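PDB 3W5M: putative rhamnosidase from Streptomyces avermitilis, which hydrolyses terminal non-reducing alpha-L-rhamnose residues from citrus flavonoids and gum arabic, and binds L-rhamnose through a calcium-dependent carbohydrate-binding module. Local coordinates for residues A[138-149]-A[281-292]; A[374-382]-A[392-400]. One frame throughout, in Å; residues are numbered along the deposited sequence.

Contact 1 of 2, residues A[138-149]-A[281-292]; sequences SSWIWFPEGEPA and AKVAAAWGAGPW
W140 O is gripped by two successive backbone amides of the facing strand: A284 N donates at 2.7 Å, and A285 N adds a weak bond of 3.4 Å. Both alanines thus face W140, a classic beta bulge in the antiparallel pair of strands 139-142 and 282-286. Within the bulge W140 N donates in return to A285 O; beyond it W142 and K282 exchange two backbone bonds, with W142 N to K282 O at 2.9 Å. The indole of W140 leaves the ribbon on the same face as A285. CG sits anti to the carbonyl carbon (chi1 -65°), which lays the ring against W292 in a face-to-face stack, offset toward the rim, with W140 CD2 3.5 Å from W292 CE3. The planes are inclined at 25°. At its rim W140 NE1 donates to a water 2.9 Å away, which also accepts from G288 N and donates to A289 O, tying the indole to the turn that follows the strand. A149 CB lies against A284 O, at 3.4 Å, and near W292 CH2. At the other end K282 runs out past P144 and P148, its CE 3.7 Å from P148 CD, and a water links K282 NZ to E147 OE1. W292 NE1 donates to D179, which coordinates calcium and binds rhamnose, and its ring meets W203 edge-to-face. The bulged antiparallel pair thus joins two sequence-distant strands into a two-stranded sheet, and W292, stacked on W140, is a second-shell residue of the CBM67 rhamnose site.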
loop_
_atom_site.group_PDB
_atom_site.type_symbol
_atom_site.label_atom_id
_atom_site.label_comp_id
_atom_site.label_asym_id
_atom_site.label_seq_id
_atom_site.Cartn_x
_atom_site.Cartn_y
_atom_site.Cartn_z
ATOM N N SER A 138 -9.956 37.218 -13.167
ATOM C CA SER A 138 -9.477 37.229 -14.534
ATOM C C SER A 138 -10.590 36.856 -15.516
ATOM O O SER A 138 -11.716 36.506 -15.113
ATOM C CB SER A 138 -8.289 36.281 -14.705
ATOM O OG SER A 138 -7.630 36.616 -15.905
ATOM N N SER A 139 -10.274 36.960 -16.797
ATOM C CA SER A 139 -11.234 36.640 -17.854
ATOM C C SER A 139 -10.617 35.700 -18.851
ATOM O O SER A 139 -9.402 35.792 -19.140
ATOM C CB SER A 139 -11.616 37.918 -18.571
ATOM O OG SER A 139 -12.284 38.769 -17.664
ATOM N N TRP A 140 -11.436 34.788 -19.390
ATOM C CA TRP A 140 -11.040 33.991 -20.542
ATOM C C TRP A 140 -11.111 34.886 -21.760
ATOM O O TRP A 140 -12.130 35.546 -21.969
ATOM C CB TRP A 140 -11.992 32.823 -20.780
ATOM C CG TRP A 140 -11.977 31.806 -19.684
ATOM C CD1 TRP A 140 -12.735 31.810 -18.566
ATOM C CD2 TRP A 140 -11.211 30.600 -19.653
ATOM N NE1 TRP A 140 -12.457 30.700 -17.796
ATOM C CE2 TRP A 140 -11.528 29.935 -18.445
ATOM C CE3 TRP A 140 -10.280 30.015 -20.528
ATOM C CZ2 TRP A 140 -10.964 28.696 -18.093
ATOM C CZ3 TRP A 140 -9.700 28.807 -20.167
ATOM C CH2 TRP A 140 -10.049 28.154 -18.956
ATOM N N ILE A 141 -10.025 34.954 -22.527
ATOM C CA ILE A 141 -9.999 35.819 -23.701
ATOM C C ILE A 141 -9.674 35.051 -24.971
ATOM O O ILE A 141 -9.106 33.944 -24.932
ATOM C CB ILE A 141 -9.041 37.042 -23.539
ATOM C CG1 ILE A 141 -7.586 36.618 -23.343
ATOM C CG2 ILE A 141 -9.487 37.895 -22.391
ATOM C CD1 ILE A 141 -6.620 37.771 -23.563
ATOM N N TRP A 142 -10.066 35.635 -26.111
ATOM C CA TRP A 142 -9.717 35.100 -27.416
ATOM C C TRP A 142 -9.629 36.243 -28.391
ATOM O O TRP A 142 -9.828 37.395 -28.020
ATOM C CB TRP A 142 -10.790 34.064 -27.859
ATOM C CG TRP A 142 -10.358 33.185 -28.943
ATOM C CD1 TRP A 142 -10.877 33.138 -30.220
ATOM C CD2 TRP A 142 -9.339 32.176 -28.888
ATOM N NE1 TRP A 142 -10.236 32.169 -30.948
ATOM C CE2 TRP A 142 -9.287 31.564 -30.170
ATOM C CE3 TRP A 142 -8.454 31.736 -27.889
ATOM C CZ2 TRP A 142 -8.369 30.539 -30.489
ATOM C CZ3 TRP A 142 -7.546 30.700 -28.207
ATOM C CH2 TRP A 142 -7.522 30.121 -29.501
ATOM N N PHE A 143 -9.320 35.928 -29.642
ATOM C CA PHE A 143 -9.453 36.901 -30.717
ATOM C C PHE A 143 -10.945 37.281 -30.898
ATOM O O PHE A 143 -11.832 36.421 -30.693
ATOM C CB PHE A 143 -8.849 36.342 -32.011
ATOM C CG PHE A 143 -8.911 37.322 -33.154
ATOM C CD1 PHE A 143 -7.929 38.301 -33.296
ATOM C CD2 PHE A 143 -10.011 37.338 -34.020
ATOM C CE1 PHE A 143 -8.001 39.227 -34.323
ATOM C CE2 PHE A 143 -10.101 38.288 -35.033
ATOM C CZ PHE A 143 -9.092 39.227 -35.192
ATOM N N PRO A 144 -11.234 38.559 -31.242
ATOM C CA PRO A 144 -12.633 38.971 -31.404
ATOM C C PRO A 144 -13.231 38.405 -32.683
ATOM O O PRO A 144 -13.327 39.108 -33.696
ATOM C CB PRO A 144 -12.553 40.508 -31.467
ATOM C CG PRO A 144 -11.153 40.788 -31.952
ATOM C CD PRO A 144 -10.326 39.730 -31.255
ATOM N N GLU A 145 -13.595 37.131 -32.627
ATOM C CA GLU A 145 -14.320 36.463 -33.721
ATOM C C GLU A 145 -15.516 35.727 -33.094
ATOM O O GLU A 145 -15.344 34.874 -32.223
ATOM C CB GLU A 145 -13.404 35.502 -34.493
ATOM C CG GLU A 145 -12.611 34.544 -33.620
ATOM C CD GLU A 145 -11.495 33.801 -34.358
ATOM O OE1 GLU A 145 -11.408 33.876 -35.605
ATOM O OE2 GLU A 145 -10.696 33.122 -33.687
ATOM N N GLY A 146 -16.723 36.102 -33.504
ATOM C CA GLY A 146 -17.952 35.509 -32.967
ATOM C C GLY A 146 -18.062 35.444 -31.440
ATOM O O GLY A 146 -17.843 36.433 -30.719
ATOM N N GLU A 147 -18.425 34.259 -30.970
ATOM C CA GLU A 147 -18.718 33.997 -29.572
ATOM C C GLU A 147 -17.820 32.825 -29.147
ATOM O O GLU A 147 -18.224 31.656 -29.195
ATOM C CB GLU A 147 -20.201 33.638 -29.460
ATOM C CG GLU A 147 -20.755 33.618 -28.056
ATOM C CD GLU A 147 -21.140 35.006 -27.566
ATOM O OE1 GLU A 147 -20.244 35.886 -27.520
ATOM O OE2 GLU A 147 -22.332 35.210 -27.210
ATOM N N PRO A 148 -16.564 33.130 -28.793
ATOM C CA PRO A 148 -15.593 32.047 -28.630
ATOM C C PRO A 148 -15.906 31.023 -27.535
ATOM O O PRO A 148 -15.508 29.854 -27.663
ATOM C CB PRO A 148 -14.270 32.798 -28.349
ATOM C CG PRO A 148 -14.512 34.188 -28.864
ATOM C CD PRO A 148 -15.956 34.456 -28.573
ATOM N N ALA A 149 -16.617 31.434 -26.495
ATOM C CA ALA A 149 -17.004 30.521 -25.428
ATOM C C ALA A 149 -17.967 29.444 -25.960
ATOM O O ALA A 149 -18.000 28.329 -25.451
ATOM C CB ALA A 149 -17.617 31.284 -24.263
ATOM N N ALA A 281 -8.194 42.173 -27.665
ATOM C CA ALA A 281 -8.714 40.855 -27.366
ATOM C C ALA A 281 -10.159 40.976 -26.868
ATOM O O ALA A 281 -10.543 42.005 -26.293
ATOM C CB ALA A 281 -7.845 40.147 -26.331
ATOM N N LYS A 282 -10.945 39.933 -27.106
ATOM C CA LYS A 282 -12.326 39.855 -26.651
ATOM C C LYS A 282 -12.420 38.939 -25.433
ATOM O O LYS A 282 -11.856 37.836 -25.426
ATOM C CB LYS A 282 -13.189 39.276 -27.782
ATOM C CG LYS A 282 -14.677 39.206 -27.453
ATOM C CD LYS A 282 -15.415 38.395 -28.498
ATOM C CE LYS A 282 -16.808 37.997 -28.002
ATOM N NZ LYS A 282 -17.551 39.155 -27.440
ATOM N N VAL A 283 -13.155 39.394 -24.413
ATOM C CA VAL A 283 -13.465 38.535 -23.273
ATOM C C VAL A 283 -14.485 37.510 -23.785
ATOM O O VAL A 283 -15.566 37.887 -24.315
ATOM C CB VAL A 283 -14.027 39.330 -22.083
ATOM C CG1 VAL A 283 -14.536 38.397 -20.975
ATOM C CG2 VAL A 283 -12.982 40.287 -21.522
ATOM N N ALA A 284 -14.133 36.231 -23.657
ATOM C CA ALA A 284 -15.030 35.115 -24.016
ATOM C C ALA A 284 -15.982 34.790 -22.852
ATOM O O ALA A 284 -17.144 34.438 -23.068
ATOM C CB ALA A 284 -14.217 33.866 -24.420
ATOM N N ALA A 285 -15.476 34.901 -21.622
ATOM C CA ALA A 285 -16.250 34.691 -20.379
ATOM C C ALA A 285 -15.406 35.141 -19.212
ATOM O O ALA A 285 -14.181 34.954 -19.229
ATOM C CB ALA A 285 -16.587 33.217 -20.190
ATOM N N ALA A 286 -16.060 35.684 -18.183
ATOM C CA ALA A 286 -15.384 35.943 -16.924
ATOM C C ALA A 286 -15.054 34.579 -16.296
ATOM O O ALA A 286 -15.663 33.538 -16.637
ATOM C CB ALA A 286 -16.267 36.759 -15.991
ATOM N N TRP A 287 -14.081 34.571 -15.386
ATOM C CA TRP A 287 -13.783 33.327 -14.706
ATOM C C TRP A 287 -15.044 32.821 -14.009
ATOM O O TRP A 287 -15.760 33.584 -13.375
ATOM C CB TRP A 287 -12.685 33.527 -13.688
ATOM C CG TRP A 287 -12.375 32.274 -12.960
ATOM C CD1 TRP A 287 -11.589 31.246 -13.379
ATOM C CD2 TRP A 287 -12.866 31.912 -11.663
ATOM N NE1 TRP A 287 -11.560 30.255 -12.411
ATOM C CE2 TRP A 287 -12.335 30.647 -11.355
ATOM C CE3 TRP A 287 -13.718 32.533 -10.742
ATOM C CZ2 TRP A 287 -12.614 29.987 -10.137
ATOM C CZ3 TRP A 287 -14.007 31.867 -9.533
ATOM C CH2 TRP A 287 -13.442 30.617 -9.248
ATOM N N GLY A 288 -15.319 31.537 -14.151
ATOM C CA GLY A 288 -16.532 30.997 -13.545
ATOM C C GLY A 288 -17.661 30.892 -14.532
ATOM O O GLY A 288 -18.554 30.050 -14.367
ATOM N N ALA A 289 -17.628 31.736 -15.562
ATOM C CA ALA A 289 -18.599 31.672 -16.659
ATOM C C ALA A 289 -18.120 30.805 -17.823
ATOM O O ALA A 289 -17.088 30.137 -17.742
ATOM C CB ALA A 289 -18.936 33.074 -17.140
ATOM N N GLY A 290 -18.881 30.798 -18.916
ATOM C CA GLY A 290 -18.538 29.969 -20.087
ATOM C C GLY A 290 -18.712 28.490 -19.785
ATOM O O GLY A 290 -19.295 28.133 -18.756
ATOM N N PRO A 291 -18.212 27.617 -20.664
ATOM C CA PRO A 291 -18.330 26.181 -20.376
ATOM C C PRO A 291 -17.296 25.654 -19.391
ATOM O O PRO A 291 -17.326 24.463 -19.053
ATOM C CB PRO A 291 -18.090 25.533 -21.736
ATOM C CG PRO A 291 -17.286 26.523 -22.505
ATOM C CD PRO A 291 -17.602 27.882 -21.975
ATOM N N TRP A 292 -16.374 26.517 -18.940
ATOM C CA TRP A 292 -15.180 26.038 -18.263
ATOM C C TRP A 292 -15.302 25.940 -16.738
ATOM O O TRP A 292 -14.509 25.228 -16.107
ATOM C CB TRP A 292 -13.974 26.891 -18.661
ATOM C CG TRP A 292 -13.727 26.926 -20.136
ATOM C CD1 TRP A 292 -13.291 25.897 -20.923
ATOM C CD2 TRP A 292 -13.890 28.055 -21.004
ATOM N NE1 TRP A 292 -13.189 26.315 -22.235
ATOM C CE2 TRP A 292 -13.518 27.637 -22.311
ATOM C CE3 TRP A 292 -14.274 29.401 -20.800
ATOM C CZ2 TRP A 292 -13.556 28.493 -23.415
ATOM C CZ3 TRP A 292 -14.303 30.262 -21.909
ATOM C CH2 TRP A 292 -13.944 29.801 -23.191
HETATM O O HOH W 1 -14.780 29.795 -16.321
HETATM O O HOH W 2 -19.973 38.256 -26.731
HETATM O O HOH W 3 -17.859 34.058 -25.703
#

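Contact 2 of 2, residues A[374-382]-A[392-400]; sequences AYVAPGWYA and QYGERPALL
V376 and P397 meet at the apolar centre, V376 CG1 lying 3.7 Å from P397 CB, while the second methyl of V376 turns to L399. With V376 CG1 anti to the backbone N (chi1 -177°), the two methyls spread along segment 392-400, and V376 CG2 reaches L399 CB at 4.0 Å. Farther along, A374 CB packs on L399 CD2. On the other flank the proline ring leans on the backbone of A377, with P397 CB 3.3 Å from A377 O. Next comes Y381, whose ring has the backbone of Y393 and G394 over one face and R396 O at its edge; Y393 CB touches Y381 CD1 at 3.5 Å. A CB on G394 would run into Y381 OH, which lies 3.6 Å from G394 CA. Replacing Y381 by an alanine is likely to open a gap under the 393-394 backbone and to cost N466 its weak bond to the hydroxyl. At the polar edge Y381 O accepts from Y393 N at 3.1 Å, in the carbonyl plane, and more weakly from G394 N. A water bridges W380 O and Q392 N. Y393 presents its ring edge to W380 O and Y381 O, and its hydroxyl bonds W347. Apolar side chains thus carry the packing of the strands, one sound and one weak amide bond hold the loop, and G394 O is buried unpaired, 3.4 Å from A382 CB, consistent with a contact held mainly by packing.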
loop_
_atom_site.group_PDB
_atom_site.type_symbol
_atom_site.label_atom_id
_atom_site.label_comp_id
_atom_site.label_asym_id
_atom_site.label_seq_id
_atom_site.Cartn_x
_atom_site.Cartn_y
_atom_site.Cartn_z
ATOM N N ALA A 374 4.748 20.605 13.200
ATOM C CA ALA A 374 4.447 19.521 12.235
ATOM C C ALA A 374 4.506 20.009 10.801
ATOM O O ALA A 374 4.179 21.152 10.529
ATOM C CB ALA A 374 3.081 18.870 12.537
ATOM N N TYR A 375 4.913 19.121 9.882
ATOM C CA TYR A 375 4.648 19.290 8.469
ATOM C C TYR A 375 3.291 18.663 8.228
ATOM O O TYR A 375 2.992 17.633 8.829
ATOM C CB TYR A 375 5.636 18.512 7.621
ATOM C CG TYR A 375 6.980 19.199 7.515
ATOM C CD1 TYR A 375 7.118 20.356 6.744
ATOM C CD2 TYR A 375 8.098 18.676 8.144
ATOM C CE1 TYR A 375 8.344 21.006 6.644
ATOM C CE2 TYR A 375 9.343 19.319 8.046
ATOM C CZ TYR A 375 9.444 20.482 7.288
ATOM O OH TYR A 375 10.648 21.184 7.162
ATOM N N VAL A 376 2.504 19.309 7.384
ATOM C CA VAL A 376 1.161 18.809 7.008
ATOM C C VAL A 376 1.011 18.817 5.483
ATOM O O VAL A 376 1.067 19.881 4.873
ATOM C CB VAL A 376 0.050 19.683 7.625
ATOM C CG1 VAL A 376 -1.318 19.059 7.268
ATOM C CG2 VAL A 376 0.253 19.793 9.113
ATOM N N ALA A 377 0.795 17.640 4.867
ATOM C CA ALA A 377 0.801 17.501 3.395
ATOM C C ALA A 377 -0.511 16.921 2.874
ATOM O O ALA A 377 -1.249 16.353 3.648
ATOM C CB ALA A 377 1.935 16.543 2.961
ATOM N N PRO A 378 -0.766 17.014 1.556
ATOM C CA PRO A 378 -2.042 16.494 0.969
ATOM C C PRO A 378 -2.302 14.990 1.052
ATOM O O PRO A 378 -3.447 14.606 1.323
ATOM C CB PRO A 378 -1.960 16.940 -0.504
ATOM C CG PRO A 378 -0.960 18.076 -0.499
ATOM C CD PRO A 378 0.053 17.693 0.530
ATOM N N GLY A 379 -1.291 14.134 0.785
ATOM C CA GLY A 379 -1.456 12.667 0.864
ATOM C C GLY A 379 -2.596 12.141 0.003
ATOM O O GLY A 379 -2.853 12.650 -1.088
ATOM N N TRP A 380 -3.291 11.127 0.508
ATOM C CA TRP A 380 -4.427 10.546 -0.193
ATOM C C TRP A 380 -5.669 11.396 0.006
ATOM O O TRP A 380 -6.587 11.381 -0.825
ATOM C CB TRP A 380 -4.740 9.158 0.381
ATOM C CG TRP A 380 -3.749 8.083 0.082
ATOM C CD1 TRP A 380 -3.689 7.288 -1.053
ATOM C CD2 TRP A 380 -2.714 7.637 0.936
ATOM N NE1 TRP A 380 -2.664 6.386 -0.927
ATOM C CE2 TRP A 380 -2.050 6.575 0.279
ATOM C CE3 TRP A 380 -2.251 8.053 2.192
ATOM C CZ2 TRP A 380 -0.940 5.915 0.836
ATOM C CZ3 TRP A 380 -1.167 7.371 2.767
ATOM C CH2 TRP A 380 -0.519 6.321 2.083
ATOM N N TYR A 381 -5.710 12.131 1.110
ATOM C CA TYR A 381 -6.859 12.969 1.422
ATOM C C TYR A 381 -7.103 14.053 0.334
ATOM O O TYR A 381 -8.226 14.258 -0.105
ATOM C CB TYR A 381 -6.657 13.596 2.795
ATOM C CG TYR A 381 -7.807 14.476 3.189
ATOM C CD1 TYR A 381 -8.977 13.924 3.712
ATOM C CD2 TYR A 381 -7.722 15.851 3.012
ATOM C CE1 TYR A 381 -10.047 14.740 4.058
ATOM C CE2 TYR A 381 -8.778 16.682 3.351
ATOM C CZ TYR A 381 -9.938 16.111 3.880
ATOM O OH TYR A 381 -10.993 16.944 4.197
ATOM N N ALA A 382 -6.035 14.720 -0.105
ATOM C CA ALA A 382 -6.185 15.891 -0.985
ATOM C C ALA A 382 -5.292 15.854 -2.234
ATOM O O ALA A 382 -5.489 16.632 -3.155
ATOM C CB ALA A 382 -5.966 17.176 -0.184
ATOM N N GLN A 392 -9.750 14.113 -3.644
ATOM C CA GLN A 392 -10.715 13.008 -3.518
ATOM C C GLN A 392 -11.589 13.148 -2.265
ATOM O O GLN A 392 -12.766 12.824 -2.301
ATOM C CB GLN A 392 -10.025 11.643 -3.557
ATOM C CG GLN A 392 -9.262 11.358 -4.854
ATOM C CD GLN A 392 -10.152 11.405 -6.075
ATOM O OE1 GLN A 392 -11.299 10.949 -6.043
ATOM N NE2 GLN A 392 -9.621 11.929 -7.171
ATOM N N TYR A 393 -11.030 13.649 -1.165
ATOM C CA TYR A 393 -11.788 13.748 0.078
ATOM C C TYR A 393 -11.971 15.184 0.571
ATOM O O TYR A 393 -12.881 15.487 1.357
ATOM C CB TYR A 393 -11.141 12.898 1.188
ATOM C CG TYR A 393 -11.025 11.415 0.874
ATOM C CD1 TYR A 393 -9.922 10.912 0.220
ATOM C CD2 TYR A 393 -12.041 10.524 1.236
ATOM C CE1 TYR A 393 -9.797 9.559 -0.055
ATOM C CE2 TYR A 393 -11.951 9.173 0.944
ATOM C CZ TYR A 393 -10.834 8.680 0.314
ATOM O OH TYR A 393 -10.720 7.337 0.032
ATOM N N GLY A 394 -11.066 16.061 0.162
ATOM C CA GLY A 394 -11.103 17.454 0.605
ATOM C C GLY A 394 -10.043 18.234 -0.143
ATOM O O GLY A 394 -9.244 17.650 -0.908
ATOM N N GLU A 395 -10.011 19.541 0.088
ATOM C CA GLU A 395 -9.146 20.434 -0.709
ATOM C C GLU A 395 -7.851 20.799 -0.014
ATOM O O GLU A 395 -6.871 21.123 -0.685
ATOM C CB GLU A 395 -9.855 21.766 -0.993
ATOM C CG GLU A 395 -11.239 21.654 -1.609
ATOM C CD GLU A 395 -11.205 21.592 -3.125
ATOM O OE1 GLU A 395 -10.389 22.315 -3.738
ATOM O OE2 GLU A 395 -12.011 20.832 -3.707
ATOM N N ARG A 396 -7.877 20.819 1.314
ATOM C CA ARG A 396 -6.745 21.303 2.108
ATOM C C ARG A 396 -6.479 20.312 3.208
ATOM O O ARG A 396 -7.431 19.824 3.856
ATOM C CB ARG A 396 -7.067 22.645 2.778
ATOM C CG ARG A 396 -7.158 23.819 1.826
ATOM C CD ARG A 396 -7.890 24.989 2.455
ATOM N NE ARG A 396 -8.933 25.475 1.554
ATOM C CZ ARG A 396 -10.180 25.008 1.534
ATOM N NH1 ARG A 396 -10.547 24.052 2.376
ATOM N NH2 ARG A 396 -11.069 25.502 0.681
ATOM N N PRO A 397 -5.194 20.034 3.473
ATOM C CA PRO A 397 -4.957 19.146 4.606
ATOM C C PRO A 397 -5.097 19.785 5.990
ATOM O O PRO A 397 -4.929 21.010 6.175
ATOM C CB PRO A 397 -3.524 18.625 4.356
ATOM C CG PRO A 397 -2.893 19.664 3.524
ATOM C CD PRO A 397 -3.980 20.274 2.682
ATOM N N ALA A 398 -5.400 18.938 6.961
ATOM C CA ALA A 398 -5.611 19.364 8.321
ATOM C C ALA A 398 -4.918 18.447 9.321
ATOM O O ALA A 398 -4.751 17.263 9.069
ATOM C CB ALA A 398 -7.125 19.459 8.615
ATOM N N LEU A 399 -4.522 19.029 10.449
ATOM C CA LEU A 399 -3.812 18.353 11.549
ATOM C C LEU A 399 -4.668 18.308 12.817
ATOM O O LEU A 399 -5.318 19.295 13.172
ATOM C CB LEU A 399 -2.508 19.121 11.866
ATOM C CG LEU A 399 -1.686 18.603 13.045
ATOM C CD1 LEU A 399 -1.009 17.265 12.774
ATOM C CD2 LEU A 399 -0.660 19.654 13.495
ATOM N N LEU A 400 -4.599 17.193 13.541
ATOM C CA LEU A 400 -5.161 17.095 14.881
ATOM C C LEU A 400 -4.062 16.577 15.807
ATOM O O LEU A 400 -3.455 15.527 15.556
ATOM C CB LEU A 400 -6.381 16.152 14.889
ATOM C CG LEU A 400 -7.195 16.089 16.186
ATOM C CD1 LEU A 400 -7.995 17.382 16.330
ATOM C CD2 LEU A 400 -8.124 14.894 16.167
HETATM O O HOH W 4 -7.242 13.274 -2.918
#

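How the contacts relate
Contacts 1 and 2 follow one another along the chain, contact 1 closing before contact 2 opens, and belong to different parts of this multidomain enzyme. Their centres are 34 Å apart and their nearest atoms about 10 Å, without touching. Contact 1 adjoins the CBM67 rhamnose site: the side chain of W292 is about 3 Å from that of D179, 4 Å from that of W203 and 6 Å from the bound calcium ion. Contact 2 is more central, 18 Å from the centre of the chain against 44 Å for contact 1. It lies at some remove from the catalytic site, the side chain of W380 being about 10 Å from those of D630, a rhamnose-binding residue, and E636, the probable proton donor.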